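Local coordinates for probable chemoreceptor (Methyl-accepting chemotaxis) transmembrane protein (Rhizobium meliloti, PDB 6D8V) that probably senses quaternary ammonium compounds through its periplasmic sensory domain and relays their presence to the chemotaxis machinery of the cell, at residues A203-I206 and P207-M211; F252-D256 and V257-W261. One frame throughout, in Å; residues are numbered along the deposited sequence.

Contacts 1 and 2 both join residues close in sequence, and in this chemoreceptor sensory domain they illustrate how such neighbours shape the turns of a fold. Contact 1 (203-206 with 207-211) comes first along the chain, in the loop between strand 191-195 and helix 219-228. Contact 2 (252-256 with 257-261) follows, at the turn of the hairpin formed by strands 243-254 and 259-268, the central pair of the four-stranded antiparallel sheet. The centres of contacts 1 and 2 lie about 21 Å apart, and the nearest atoms of contacts 1 and 2 are about 8 Å apart, without touching. That sheet relates them: strand 191-195 is one of its outermost strands, next to 259-268, and contact 1 packs against 191-195. Neither contact includes a residue of the 1,1-dimethyl-prolinium pocket.

Contact 1: A203-I206 and P207-M211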
loop_
_atom_site.group_PDB
_atom_site.type_symbol
_atom_site.label_atom_id
_atom_site.label_comp_id
_atom_site.label_asym_id
_atom_site.label_seq_id
_atom_site.Cartn_x
_atom_site.Cartn_y
_atom_site.Cartn_z
ATOM N N ALA A 203 -8.261 -2.979 -6.216
ATOM C CA ALA A 203 -8.266 -3.232 -7.651
ATOM C C ALA A 203 -9.676 -3.657 -8.006
ATOM O O ALA A 203 -10.161 -4.665 -7.481
ATOM C CB ALA A 203 -7.241 -4.312 -8.043
ATOM N N ALA A 204 -10.327 -2.882 -8.871
ATOM C CA ALA A 204 -11.758 -2.941 -9.111
ATOM C C ALA A 204 -12.054 -3.085 -10.593
ATOM O O ALA A 204 -11.159 -2.971 -11.430
ATOM C CB ALA A 204 -12.447 -1.676 -8.576
ATOM N N PRO A 205 -13.312 -3.361 -10.941
ATOM C CA PRO A 205 -13.694 -3.389 -12.363
ATOM C C PRO A 205 -13.623 -2.024 -13.025
ATOM O O PRO A 205 -12.985 -1.873 -14.069
ATOM C CB PRO A 205 -15.140 -3.905 -12.346
ATOM C CG PRO A 205 -15.320 -4.572 -11.049
ATOM C CD PRO A 205 -14.323 -3.988 -10.069
ATOM N N ILE A 206 -14.300 -1.028 -12.461
ATOM C CA ILE A 206 -14.176 0.340 -12.960
ATOM C C ILE A 206 -13.332 1.112 -11.954
ATOM O O ILE A 206 -13.249 0.714 -10.784
ATOM C CB ILE A 206 -15.548 0.999 -13.194
ATOM C CG1 ILE A 206 -16.422 0.906 -11.945
ATOM C CG2 ILE A 206 -16.239 0.366 -14.381
ATOM C CD1 ILE A 206 -17.774 1.551 -12.112
ATOM N N PRO A 207 -12.665 2.192 -12.363
ATOM C CA PRO A 207 -11.818 2.925 -11.409
ATOM C C PRO A 207 -12.609 3.741 -10.405
ATOM O O PRO A 207 -12.063 4.086 -9.346
ATOM C CB PRO A 207 -10.955 3.817 -12.312
ATOM C CG PRO A 207 -11.707 3.919 -13.582
ATOM C CD PRO A 207 -12.575 2.721 -13.731
ATOM N N GLU A 208 -13.882 4.035 -10.693
ATOM C CA GLU A 208 -14.714 4.777 -9.755
ATOM C C GLU A 208 -14.870 4.040 -8.425
ATOM O O GLU A 208 -15.055 4.680 -7.383
ATOM C CB GLU A 208 -16.075 5.066 -10.400
ATOM C CG GLU A 208 -15.999 6.018 -11.602
ATOM C CD GLU A 208 -16.226 5.329 -12.950
ATOM O OE1 GLU A 208 -17.325 5.499 -13.550
ATOM O OE2 GLU A 208 -15.302 4.625 -13.419
ATOM N N LEU A 209 -14.758 2.707 -8.426
ATOM C CA LEU A 209 -14.922 1.911 -7.210
ATOM C C LEU A 209 -13.715 1.944 -6.281
ATOM O O LEU A 209 -13.838 1.526 -5.125
ATOM C CB LEU A 209 -15.225 0.450 -7.560
ATOM C CG LEU A 209 -16.649 0.164 -8.043
ATOM C CD1 LEU A 209 -16.817 -1.282 -8.503
ATOM C CD2 LEU A 209 -17.641 0.481 -6.939
ATOM N N LEU A 210 -12.560 2.414 -6.735
ATOM C CA LEU A 210 -11.373 2.317 -5.898
ATOM C C LEU A 210 -11.532 3.138 -4.624
ATOM O O LEU A 210 -12.123 4.222 -4.631
ATOM C CB LEU A 210 -10.139 2.771 -6.666
ATOM C CG LEU A 210 -9.816 1.841 -7.832
ATOM C CD1 LEU A 210 -8.732 2.410 -8.725
ATOM C CD2 LEU A 210 -9.414 0.496 -7.288
ATOM N N MET A 211 -11.008 2.598 -3.519
ATOM C CA MET A 211 -10.962 3.316 -2.253
ATOM C C MET A 211 -12.323 3.326 -1.562
ATOM O O MET A 211 -12.433 3.720 -0.394
ATOM C CB MET A 211 -10.476 4.750 -2.480
ATOM C CG MET A 211 -8.970 4.913 -2.506
ATOM S SD MET A 211 -8.482 6.631 -2.740
ATOM C CE MET A 211 -9.438 7.423 -1.450
#
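The backbone of I206 and L209 closes a short turn, the N-H of L209 reaching the carbonyl O of I206 three residues back in a weak bond (N to O 3.4 Å, N-H...O angle 155°), while L210 N bonds to P207 O at 3.1 Å; residues 207-209 have helical backbone angles without the regular helical bonds. Inside this bend the side chains fold back on the residues before it. A204 CB meets the L209 side chain at its base, with CB to CB 3.6 Å. Further out, L209 sends CD1 to the ring of P205, 4.0 Å from P205 CD, while its CG meets I206 CG1 where the two side chains cross at an angle. The L209 torsion (chi1 -76°) sets CG opposite its own carbonyl carbon, which turns the branch towards P205 CD and I206 CG1. L210 contributes CD2, which lies 3.8 Å from A204 N and also packs beside A204 CB. At the exposed residues I206 and E208, E208 bends at chi2 (108°) and brings OE2 to 3.6 Å from I206 CB, a polar atom against a hydrocarbon surface. Among the surroundings, A203 is tied by backbone hydrogen bonding to L194 of strand 191-195, where P205 also touches Y193; L209 rests on W201. With just one weak backbone bond crossing between 203-206 and 207-211, the chemistry of this surface turn is mainly apolar: L209 and L210 pack against A204, P205 and I206, and A203 and P205 link it to strand 191-195, an outer strand of the sheet.

Contact 2: F252-D256 and V257-W261; sequences FSLPD and VNAQW
The turn of the beta hairpin formed by strands 243-254 and 259-268 brings F252 opposite W261 as an antiparallel hydrogen-bonded pair. F252 N donates to W261 O (2.8 Å) and W261 N returns a bond to F252 O (3.0 Å); nearer the turn, L254 N reaches A259 O at 2.8 Å in a nearly straight bond (168° at the hydrogen). Between them S253 and Q260 form a non-hydrogen-bonded pair. F252, L254, A259 and W261 share one face of the sheet. L254 lays CD1 over one face of the indole, 3.8 Å from the centroid of the W261 five-membered ring, a CH-pi contact. The phenyl of F252, with CG between its backbone N and carbonyl carbon (chi1 66°), reaches across to the partner strand and sets CE1 3.6 Å from W261 CB. Replacing F252 by an alanine removes the ring and would probably leave W261 CB without its neighbour and open a gap towards A19 and I22 of helix 2-45. W261 NE1 is hydrogen-bonded to Q197 OE1. F252 and W261 both touch I22, whereas L254, A259 and W261 from the sheet and V257 from the turn pack on I136 of strand 135-136.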
loop_
_atom_site.group_PDB
_atom_site.type_symbol
_atom_site.label_atom_id
_atom_site.label_comp_id
_atom_site.label_asym_id
_atom_site.label_seq_id
_atom_site.Cartn_x
_atom_site.Cartn_y
_atom_site.Cartn_z
ATOM N N PHE A 252 -5.951 -13.112 2.866
ATOM C CA PHE A 252 -4.572 -13.553 3.028
ATOM C C PHE A 252 -3.803 -12.491 3.801
ATOM O O PHE A 252 -3.941 -11.296 3.529
ATOM C CB PHE A 252 -3.910 -13.828 1.671
ATOM C CG PHE A 252 -3.740 -12.603 0.818
ATOM C CD1 PHE A 252 -4.810 -12.086 0.111
ATOM C CD2 PHE A 252 -2.511 -11.975 0.723
ATOM C CE1 PHE A 252 -4.661 -10.969 -0.673
ATOM C CE2 PHE A 252 -2.352 -10.850 -0.059
ATOM C CZ PHE A 252 -3.431 -10.349 -0.763
ATOM N N SER A 253 -2.996 -12.938 4.763
ATOM C CA SER A 253 -2.245 -12.031 5.626
ATOM C C SER A 253 -1.049 -11.425 4.906
ATOM O O SER A 253 -0.338 -12.105 4.160
ATOM C CB SER A 253 -1.752 -12.761 6.875
ATOM O OG SER A 253 -2.785 -12.875 7.836
ATOM N N LEU A 254 -0.770 -10.193 5.174
ATOM C CA LEU A 254 0.289 -9.556 4.506
ATOM C C LEU A 254 1.355 -9.630 5.481
ATOM O O LEU A 254 1.068 -9.575 6.621
ATOM C CB LEU A 254 -0.033 -8.123 4.316
ATOM C CG LEU A 254 -1.136 -7.746 3.386
ATOM C CD1 LEU A 254 -1.086 -6.284 3.308
ATOM C CD2 LEU A 254 -0.861 -8.316 2.060
ATOM N N PRO A 255 2.651 -9.801 4.984
ATOM C CA PRO A 255 3.605 -10.200 5.970
ATOM C C PRO A 255 3.953 -9.407 7.148
ATOM O O PRO A 255 3.864 -10.045 8.178
ATOM C CB PRO A 255 4.843 -10.121 5.187
ATOM C CG PRO A 255 4.485 -10.830 4.036
ATOM C CD PRO A 255 3.422 -9.926 3.669
ATOM N N ASP A 256 4.311 -8.145 7.095
ATOM C CA ASP A 256 4.883 -7.560 8.287
ATOM C C ASP A 256 4.143 -6.447 8.886
ATOM O O ASP A 256 4.500 -5.981 9.889
ATOM C CB ASP A 256 6.272 -7.108 8.009
ATOM C CG ASP A 256 7.189 -8.220 7.686
ATOM O OD1 ASP A 256 7.130 -9.209 8.385
ATOM O OD2 ASP A 256 7.995 -8.118 6.759
ATOM N N VAL A 257 3.092 -6.035 8.233
ATOM C CA VAL A 257 2.404 -4.792 8.447
ATOM C C VAL A 257 1.105 -5.001 9.106
ATOM O O VAL A 257 0.280 -4.189 9.158
ATOM C CB VAL A 257 2.138 -4.152 7.151
ATOM C CG1 VAL A 257 3.422 -3.856 6.512
ATOM C CG2 VAL A 257 1.443 -5.105 6.273
ATOM N N ASN A 258 0.919 -6.156 9.605
ATOM C CA ASN A 258 -0.244 -6.419 10.451
ATOM C C ASN A 258 -1.547 -6.024 9.747
ATOM O O ASN A 258 -2.214 -5.042 10.088
ATOM C CB ASN A 258 -0.107 -5.692 11.790
ATOM C CG ASN A 258 -1.217 -6.050 12.761
ATOM O OD1 ASN A 258 -1.631 -7.207 12.859
ATOM N ND2 ASN A 258 -1.718 -5.048 13.477
ATOM N N ALA A 259 -1.896 -6.836 8.752
ATOM C CA ALA A 259 -3.111 -6.616 7.983
ATOM C C ALA A 259 -3.310 -7.793 7.042
ATOM O O ALA A 259 -2.393 -8.579 6.801
ATOM C CB ALA A 259 -3.064 -5.309 7.190
ATOM N N GLN A 260 -4.524 -7.907 6.518
ATOM C CA GLN A 260 -4.832 -8.888 5.495
ATOM C C GLN A 260 -5.622 -8.217 4.379
ATOM O O GLN A 260 -6.272 -7.188 4.578
ATOM C CB GLN A 260 -5.621 -10.064 6.063
ATOM C CG GLN A 260 -6.913 -9.672 6.739
ATOM C CD GLN A 260 -7.747 -10.875 7.094
ATOM O OE1 GLN A 260 -7.287 -12.011 6.985
ATOM N NE2 GLN A 260 -8.985 -10.639 7.513
ATOM N N TRP A 261 -5.552 -8.816 3.197
ATOM C CA TRP A 261 -6.307 -8.370 2.039
ATOM C C TRP A 261 -7.171 -9.504 1.505
ATOM O O TRP A 261 -6.949 -10.681 1.804
ATOM C CB TRP A 261 -5.385 -7.875 0.928
ATOM C CG TRP A 261 -4.751 -6.553 1.208
ATOM C CD1 TRP A 261 -4.979 -5.736 2.276
ATOM C CD2 TRP A 261 -3.780 -5.888 0.396
ATOM N NE1 TRP A 261 -4.208 -4.599 2.178
ATOM C CE2 TRP A 261 -3.461 -4.673 1.033
ATOM C CE3 TRP A 261 -3.144 -6.209 -0.808
ATOM C CZ2 TRP A 261 -2.537 -3.778 0.509
ATOM C CZ3 TRP A 261 -2.225 -5.318 -1.329
ATOM C CH2 TRP A 261 -1.934 -4.115 -0.673
#